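Local coordinates for protein probable zinc protease PqqL (Escherichia coli, PDB 6OFT) that probably acts as a periplasmic zinc-dependent endopeptidase of the M16 family, the chain here being the first half of the protein, at residues R323-A335 / E433-L446. Numbering follows the deposited sequence.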
ATOM      1  N   ARG A 323      16.846  -4.899  -7.326  1.00 25.98           N
ATOM      2  CA  ARG A 323      16.933  -4.416  -8.697  1.00 26.70           C
ATOM      3  C   ARG A 323      18.189  -3.614  -9.001  1.00 31.11           C
ATOM      4  O   ARG A 323      18.644  -2.838  -8.165  1.00 29.97           O
ATOM      5  CB  ARG A 323      15.668  -3.600  -9.025  1.00 26.65           C
ATOM      6  CG  ARG A 323      15.614  -3.042 -10.457  1.00 33.51           C
ATOM      7  CD  ARG A 323      14.364  -2.223 -10.704  1.00 40.39           C
ATOM      8  NE  ARG A 323      13.138  -3.017 -10.591  1.00 45.94           N
ATOM      9  CZ  ARG A 323      12.686  -3.836 -11.535  1.00 57.96           C
ATOM     10  NH1 ARG A 323      13.361  -3.989 -12.669  1.00 44.17           N
ATOM     11  NH2 ARG A 323      11.558  -4.512 -11.352  1.00 42.49           N
ATOM     12  N   VAL A 324      18.735  -3.803 -10.220  1.00 27.75           N
ATOM     13  CA  VAL A 324      19.852  -3.040 -10.759  1.00 27.82           C
ATOM     14  C   VAL A 324      19.391  -2.495 -12.121  1.00 33.46           C
ATOM     15  O   VAL A 324      18.992  -3.274 -12.993  1.00 33.51           O
ATOM     16  CB  VAL A 324      21.204  -3.813 -10.839  1.00 31.69           C
ATOM     17  CG1 VAL A 324      22.216  -3.061 -11.698  1.00 31.98           C
ATOM     18  CG2 VAL A 324      21.789  -4.072  -9.449  1.00 30.89           C
ATOM     19  N   ASN A 325      19.430  -1.161 -12.287  1.00 30.04           N
ATOM     20  CA  ASN A 325      19.055  -0.487 -13.526  1.00 30.16           C
ATOM     21  C   ASN A 325      20.242  -0.439 -14.476  1.00 35.60           C
ATOM     22  O   ASN A 325      21.354  -0.074 -14.079  1.00 34.40           O
ATOM     23  CB  ASN A 325      18.489   0.900 -13.248  1.00 31.71           C
ATOM     24  CG  ASN A 325      17.333   0.892 -12.265  1.00 51.09           C
ATOM     25  OD1 ASN A 325      17.333   1.626 -11.272  1.00 51.03           O
ATOM     26  ND2 ASN A 325      16.333   0.044 -12.502  1.00 32.84           N
ATOM     27  N   ALA A 326      20.008  -0.859 -15.726  1.00 34.43           N
ATOM     28  CA  ALA A 326      21.025  -0.922 -16.766  1.00 36.25           C
ATOM     29  C   ALA A 326      21.367   0.421 -17.394  1.00 43.78           C
ATOM     30  O   ALA A 326      20.513   1.301 -17.538  1.00 42.62           O
ATOM     31  CB  ALA A 326      20.615  -1.909 -17.842  1.00 37.15           C
ATOM     32  N   ARG A 327      22.645   0.557 -17.760  1.00 45.09           N
ATOM     33  CA  ARG A 327      23.199   1.700 -18.472  1.00 47.29           C
ATOM     34  C   ARG A 327      22.865   1.387 -19.932  1.00 52.27           C
ATOM     35  O   ARG A 327      23.427   0.441 -20.496  1.00 51.38           O
ATOM     36  CB  ARG A 327      24.718   1.766 -18.241  1.00 50.69           C
ATOM     37  CG  ARG A 327      25.438   2.809 -19.072  1.00 66.88           C
ATOM     38  CD  ARG A 327      26.935   2.715 -18.855  1.00 80.21           C
ATOM     39  NE  ARG A 327      27.651   3.844 -19.450  1.00 89.88           N
ATOM     40  CZ  ARG A 327      27.825   5.018 -18.854  1.00104.71           C
ATOM     41  NH1 ARG A 327      28.490   5.986 -19.467  1.00 93.51           N
ATOM     42  NH2 ARG A 327      27.323   5.239 -17.643  1.00 89.84           N
ATOM     43  N   ASP A 328      21.875   2.121 -20.495  1.00 49.42           N
ATOM     44  CA  ASP A 328      21.353   1.960 -21.858  1.00 49.89           C
ATOM     45  C   ASP A 328      20.722   0.565 -22.069  1.00 50.15           C
ATOM     46  O   ASP A 328      19.681   0.262 -21.469  1.00 47.93           O
ATOM     47  CB  ASP A 328      22.426   2.274 -22.933  1.00 53.72           C
ATOM     48  CG  ASP A 328      23.065   3.645 -22.819  1.00 71.18           C
ATOM     49  OD1 ASP A 328      22.317   4.653 -22.829  1.00 71.73           O
ATOM     50  OD2 ASP A 328      24.320   3.713 -22.745  1.00 79.21           O
ATOM     51  N   ASP A 329      21.380  -0.275 -22.897  1.00 45.18           N
ATOM     52  CA  ASP A 329      20.973  -1.630 -23.278  1.00 44.13           C
ATOM     53  C   ASP A 329      21.948  -2.693 -22.745  1.00 45.34           C
ATOM     54  O   ASP A 329      21.842  -3.867 -23.103  1.00 44.48           O
ATOM     55  CB  ASP A 329      20.869  -1.714 -24.818  1.00 46.50           C
ATOM     56  CG  ASP A 329      19.930  -0.688 -25.430  1.00 56.31           C
ATOM     57  OD1 ASP A 329      18.995  -0.238 -24.726  1.00 55.56           O
ATOM     58  OD2 ASP A 329      20.129  -0.335 -26.608  1.00 66.86           O
ATOM     59  N   ASN A 330      22.876  -2.285 -21.868  1.00 40.53           N
ATOM     60  CA  ASN A 330      23.887  -3.165 -21.309  1.00 39.96           C
ATOM     61  C   ASN A 330      23.298  -4.067 -20.215  1.00 40.80           C
ATOM     62  O   ASN A 330      23.488  -3.831 -19.018  1.00 39.87           O
ATOM     63  CB  ASN A 330      25.121  -2.358 -20.855  1.00 44.47           C
ATOM     64  CG  ASN A 330      25.702  -1.435 -21.920  1.00 76.95           C
ATOM     65  OD1 ASN A 330      25.482  -1.593 -23.137  1.00 72.32           O
ATOM     66  ND2 ASN A 330      26.463  -0.441 -21.480  1.00 70.17           N
ATOM     67  N   MET A 331      22.576  -5.116 -20.654  1.00 35.44           N
ATOM     68  CA  MET A 331      21.925  -6.088 -19.767  1.00 34.24           C
ATOM     69  C   MET A 331      22.918  -6.969 -19.010  1.00 38.27           C
ATOM     70  O   MET A 331      22.644  -7.347 -17.870  1.00 37.56           O
ATOM     71  CB  MET A 331      20.880  -6.932 -20.523  1.00 36.15           C
ATOM     72  CG  MET A 331      19.799  -6.102 -21.230  1.00 38.88           C
ATOM     73  SD  MET A 331      18.898  -4.949 -20.162  1.00 41.61           S
ATOM     74  CE  MET A 331      17.742  -6.064 -19.383  1.00 37.60           C
ATOM     75  N   GLN A 332      24.078  -7.263 -19.621  1.00 36.03           N
ATOM     76  CA  GLN A 332      25.126  -8.092 -19.015  1.00 36.28           C
ATOM     77  C   GLN A 332      25.745  -7.414 -17.795  1.00 40.51           C
ATOM     78  O   GLN A 332      25.914  -8.059 -16.757  1.00 39.46           O
ATOM     79  CB  GLN A 332      26.198  -8.473 -20.045  1.00 38.75           C
ATOM     80  CG  GLN A 332      27.047  -9.675 -19.637  1.00 56.81           C
ATOM     81  CD  GLN A 332      26.287 -10.975 -19.723  1.00 72.36           C
ATOM     82  OE1 GLN A 332      25.789 -11.369 -20.786  1.00 69.87           O
ATOM     83  NE2 GLN A 332      26.186 -11.668 -18.601  1.00 57.88           N
ATOM     84  N   ASP A 333      26.022  -6.108 -17.900  1.00 38.09           N
ATOM     85  CA  ASP A 333      26.602  -5.325 -16.806  1.00 37.94           C
ATOM     86  C   ASP A 333      25.665  -5.196 -15.617  1.00 39.96           C
ATOM     87  O   ASP A 333      26.131  -5.244 -14.476  1.00 39.26           O
ATOM     88  CB  ASP A 333      27.086  -3.949 -17.303  1.00 40.06           C
ATOM     89  CG  ASP A 333      28.334  -4.006 -18.169  1.00 45.67           C
ATOM     90  OD1 ASP A 333      28.657  -2.982 -18.809  1.00 47.92           O
ATOM     91  OD2 ASP A 333      28.988  -5.073 -18.206  1.00 44.83           O
ATOM     92  N   ALA A 334      24.349  -5.039 -15.886  1.00 35.63           N
ATOM     93  CA  ALA A 334      23.302  -4.950 -14.867  1.00 34.36           C
ATOM     94  C   ALA A 334      23.237  -6.267 -14.088  1.00 35.21           C
ATOM     95  O   ALA A 334      23.308  -6.253 -12.858  1.00 34.37           O
ATOM     96  CB  ALA A 334      21.956  -4.659 -15.521  1.00 35.00           C
ATOM     97  N   ALA A 335      23.154  -7.402 -14.819  1.00 30.80           N
ATOM     98  CA  ALA A 335      23.109  -8.752 -14.262  1.00 29.78           C
ATOM     99  C   ALA A 335      24.375  -9.006 -13.433  1.00 33.10           C
ATOM    100  O   ALA A 335      24.268  -9.460 -12.288  1.00 30.33           O
ATOM    101  CB  ALA A 335      22.981  -9.775 -15.383  1.00 30.62           C
ATOM    102  N   GLU A 433      13.529 -11.209 -13.194  1.00 24.26           N
ATOM    103  CA  GLU A 433      12.822 -10.375 -14.143  1.00 24.44           C
ATOM    104  C   GLU A 433      13.726  -9.355 -14.821  1.00 27.72           C
ATOM    105  O   GLU A 433      14.482  -8.656 -14.159  1.00 26.61           O
ATOM    106  CB  GLU A 433      11.657  -9.670 -13.437  1.00 25.32           C
ATOM    107  CG  GLU A 433      10.761  -8.857 -14.352  1.00 30.35           C
ATOM    108  CD  GLU A 433       9.955  -7.864 -13.551  1.00 40.62           C
ATOM    109  OE1 GLU A 433       8.859  -8.241 -13.082  1.00 28.12           O
ATOM    110  OE2 GLU A 433      10.435  -6.727 -13.353  1.00 32.42           O
ATOM    111  N   GLN A 434      13.602  -9.250 -16.142  1.00 24.80           N
ATOM    112  CA  GLN A 434      14.312  -8.257 -16.931  1.00 25.07           C
ATOM    113  C   GLN A 434      13.313  -7.365 -17.627  1.00 29.69           C
ATOM    114  O   GLN A 434      12.264  -7.834 -18.052  1.00 27.67           O
ATOM    115  CB  GLN A 434      15.264  -8.897 -17.944  1.00 26.78           C
ATOM    116  CG  GLN A 434      16.597  -9.293 -17.309  1.00 29.67           C
ATOM    117  CD  GLN A 434      17.395 -10.224 -18.173  1.00 33.76           C
ATOM    118  OE1 GLN A 434      18.494  -9.903 -18.624  1.00 31.86           O
ATOM    119  NE2 GLN A 434      16.869 -11.406 -18.408  1.00 25.71           N
ATOM    120  N   MET A 435      13.648  -6.084 -17.753  1.00 27.95           N
ATOM    121  CA  MET A 435      12.805  -5.099 -18.421  1.00 27.80           C
ATOM    122  C   MET A 435      13.583  -4.528 -19.581  1.00 32.16           C
ATOM    123  O   MET A 435      14.738  -4.145 -19.407  1.00 31.04           O
ATOM    124  CB  MET A 435      12.357  -4.017 -17.435  1.00 29.63           C
ATOM    125  CG  MET A 435      11.270  -4.503 -16.504  1.00 32.67           C
ATOM    126  SD  MET A 435      10.788  -3.317 -15.233  1.00 36.61           S
ATOM    127  CE  MET A 435       9.960  -2.029 -16.256  1.00 33.47           C
ATOM    128  N   VAL A 436      12.997  -4.602 -20.790  1.00 30.47           N
ATOM    129  CA  VAL A 436      13.606  -4.142 -22.047  1.00 31.40           C
ATOM    130  C   VAL A 436      12.649  -3.202 -22.802  1.00 36.99           C
ATOM    131  O   VAL A 436      11.431  -3.391 -22.737  1.00 35.93           O
ATOM    132  CB  VAL A 436      14.174  -5.285 -22.933  1.00 35.08           C
ATOM    133  CG1 VAL A 436      15.338  -5.978 -22.240  1.00 34.91           C
ATOM    134  CG2 VAL A 436      13.102  -6.300 -23.336  1.00 34.62           C
ATOM    135  N   ASN A 437      13.193  -2.165 -23.464  1.00 36.04           N
ATOM    136  CA  ASN A 437      12.350  -1.184 -24.168  1.00 36.88           C
ATOM    137  C   ASN A 437      12.700  -0.993 -25.653  1.00 42.88           C
ATOM    138  O   ASN A 437      12.108  -0.148 -26.322  1.00 43.55           O
ATOM    139  CB  ASN A 437      12.328   0.163 -23.421  1.00 35.92           C
ATOM    140  CG  ASN A 437      13.662   0.836 -23.213  1.00 44.87           C
ATOM    141  OD1 ASN A 437      14.692   0.477 -23.801  1.00 33.62           O
ATOM    142  ND2 ASN A 437      13.658   1.841 -22.359  1.00 38.29           N
ATOM    143  N   ASN A 438      13.641  -1.783 -26.167  1.00 40.39           N
ATOM    144  CA  ASN A 438      14.058  -1.770 -27.573  1.00 40.97           C
ATOM    145  C   ASN A 438      14.586  -3.153 -27.918  1.00 45.74           C
ATOM    146  O   ASN A 438      14.812  -3.962 -27.007  1.00 43.81           O
ATOM    147  CB  ASN A 438      15.078  -0.652 -27.867  1.00 39.08           C
ATOM    148  CG  ASN A 438      16.377  -0.770 -27.113  1.00 53.44           C
ATOM    149  OD1 ASN A 438      17.259  -1.562 -27.467  1.00 49.79           O
ATOM    150  ND2 ASN A 438      16.531   0.024 -26.068  1.00 39.36           N
ATOM    151  N   GLU A 439      14.784  -3.432 -29.217  1.00 44.25           N
ATOM    152  CA  GLU A 439      15.250  -4.739 -29.659  1.00 44.58           C
ATOM    153  C   GLU A 439      16.754  -4.958 -29.435  1.00 47.61           C
ATOM    154  O   GLU A 439      17.185  -6.110 -29.470  1.00 47.39           O
ATOM    155  CB  GLU A 439      14.814  -5.041 -31.110  1.00 47.19           C
ATOM    156  CG  GLU A 439      13.317  -5.337 -31.230  1.00 59.51           C
ATOM    157  CD  GLU A 439      12.721  -6.238 -30.155  1.00 82.99           C
ATOM    158  OE1 GLU A 439      12.982  -7.464 -30.196  1.00 84.72           O
ATOM    159  OE2 GLU A 439      12.008  -5.718 -29.263  1.00 67.07           O
ATOM    160  N   VAL A 440      17.538  -3.893 -29.142  1.00 44.09           N
ATOM    161  CA  VAL A 440      18.972  -4.054 -28.826  1.00 43.93           C
ATOM    162  C   VAL A 440      19.059  -4.634 -27.386  1.00 45.81           C
ATOM    163  O   VAL A 440      19.723  -5.652 -27.184  1.00 45.03           O
ATOM    164  CB  VAL A 440      19.819  -2.759 -28.986  1.00 48.32           C
ATOM    165  CG1 VAL A 440      21.304  -3.030 -28.738  1.00 48.33           C
ATOM    166  CG2 VAL A 440      19.610  -2.108 -30.352  1.00 48.90           C
ATOM    167  N   ALA A 441      18.341  -4.022 -26.413  1.00 40.71           N
ATOM    168  CA  ALA A 441      18.308  -4.522 -25.031  1.00 39.40           C
ATOM    169  C   ALA A 441      17.624  -5.897 -24.967  1.00 42.81           C
ATOM    170  O   ALA A 441      18.051  -6.743 -24.175  1.00 42.41           O
ATOM    171  CB  ALA A 441      17.607  -3.531 -24.110  1.00 39.46           C
ATOM    172  N   ALA A 442      16.591  -6.129 -25.827  1.00 38.72           N
ATOM    173  CA  ALA A 442      15.839  -7.394 -25.914  1.00 38.05           C
ATOM    174  C   ALA A 442      16.740  -8.538 -26.338  1.00 41.49           C
ATOM    175  O   ALA A 442      16.632  -9.636 -25.793  1.00 39.90           O
ATOM    176  CB  ALA A 442      14.666  -7.262 -26.880  1.00 39.07           C
ATOM    177  N   LYS A 443      17.640  -8.269 -27.310  1.00 39.49           N
ATOM    178  CA  LYS A 443      18.636  -9.215 -27.821  1.00 39.45           C
ATOM    179  C   LYS A 443      19.737  -9.402 -26.765  1.00 41.10           C
ATOM    180  O   LYS A 443      20.343 -10.469 -26.701  1.00 41.71           O
ATOM    181  CB  LYS A 443      19.222  -8.681 -29.156  1.00 42.77           C
ATOM    182  CG  LYS A 443      20.229  -9.585 -29.881  1.00 61.59           C
ATOM    183  CD  LYS A 443      19.567 -10.608 -30.806  1.00 73.57           C
ATOM    184  CE  LYS A 443      20.470 -11.034 -31.947  1.00 87.80           C
ATOM    185  NZ  LYS A 443      21.600 -11.891 -31.495  1.00 95.62           N
ATOM    186  N   LYS A 444      19.986  -8.368 -25.940  1.00 36.56           N
ATOM    187  CA  LYS A 444      21.006  -8.388 -24.882  1.00 35.97           C
ATOM    188  C   LYS A 444      20.540  -9.039 -23.572  1.00 38.00           C
ATOM    189  O   LYS A 444      21.384  -9.461 -22.777  1.00 36.09           O
ATOM    190  CB  LYS A 444      21.578  -6.982 -24.635  1.00 38.17           C
ATOM    191  CG  LYS A 444      22.697  -6.668 -25.632  1.00 46.73           C
ATOM    192  CD  LYS A 444      23.188  -5.240 -25.566  1.00 55.75           C
ATOM    193  CE  LYS A 444      24.293  -4.981 -26.562  1.00 69.25           C
ATOM    194  NZ  LYS A 444      24.844  -3.608 -26.416  1.00 78.40           N
ATOM    195  N   ALA A 445      19.208  -9.156 -23.359  1.00 34.35           N
ATOM    196  CA  ALA A 445      18.638  -9.771 -22.158  1.00 32.90           C
ATOM    197  C   ALA A 445      19.134 -11.212 -21.976  1.00 35.72           C
ATOM    198  O   ALA A 445      19.255 -11.958 -22.950  1.00 35.26           O
ATOM    199  CB  ALA A 445      17.115  -9.729 -22.209  1.00 33.33           C
ATOM    200  N   LEU A 446      19.475 -11.579 -20.736  1.00 31.20           N
ATOM    201  CA  LEU A 446      19.983 -12.913 -20.440  1.00 30.97           C
ATOM    202  C   LEU A 446      18.839 -13.916 -20.410  1.00 33.25           C
ATOM    203  O   LEU A 446      17.785 -13.632 -19.840  1.00 32.14           O
ATOM    204  CB  LEU A 446      20.722 -12.930 -19.081  1.00 30.77           C
ATOM    205  CG  LEU A 446      22.182 -12.443 -19.019  1.00 35.88           C
ATOM    206  CD1 LEU A 446      22.295 -10.912 -19.166  1.00 35.68           C
ATOM    207  CD2 LEU A 446      22.800 -12.821 -17.686  1.00 37.45           C
TER
HETATM  208  O   HOH W   1      13.011  -6.240 -14.105  1.00 29.77           O
HETATM  209  O   HOH W   2      19.993  -8.006 -17.196  1.00 34.51           O
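Met331, at the start of helix 331-348, packs against 433-446, the end of strand 430-436 with the short helix 439-444 that follows, at one end of the five-stranded sheet in the second alpha/beta unit of this M16 half. Strands 317-326 and 430-436 are not neighbours there, since strand 256-264 runs between them, so side chains and the turns beyond the strands make the contact.

The apolar part centres on Met331, whose flexible thioether bends at chi2 (-55°) and chi3 to carry CE inward, 3.7 Å from Val436 CG1 and against Met435 O. Its CG rests against the backbone oxygen Ala441 O, while the short Ala441 side chain lies beside SD and against Asp329 CB. Leu446 continues the apolar patch, its branched end spanning Met331, Gln332 and Ala335, with CD2 3.8 Å from Ala335 CB.

Charge pairing operates at the strands. Arg323 NH2 meets Glu433 OE2 at 3.2 Å, in the guanidinium plane and nearly straight; a water also joins Arg323 NH1 to OE2, while Arg156 takes Glu433 OE1. Met435 SD sits obliquely beside the guanidinium.

Among the polar bonds, Gln434 uses both ends of its amide on the backbone of Leu446, and a water links Gln434 OE1 to Met331 O. Asn438 instead divides its amide, since one short asparagine side chain can both accept at a helix start and donate to a carboxylate: OD1 caps helix 439-444 by accepting from Ala441 N, while ND2 donates to Asp329 OD1 at 2.8 Å, reaching that oxygen from above the carboxylate plane.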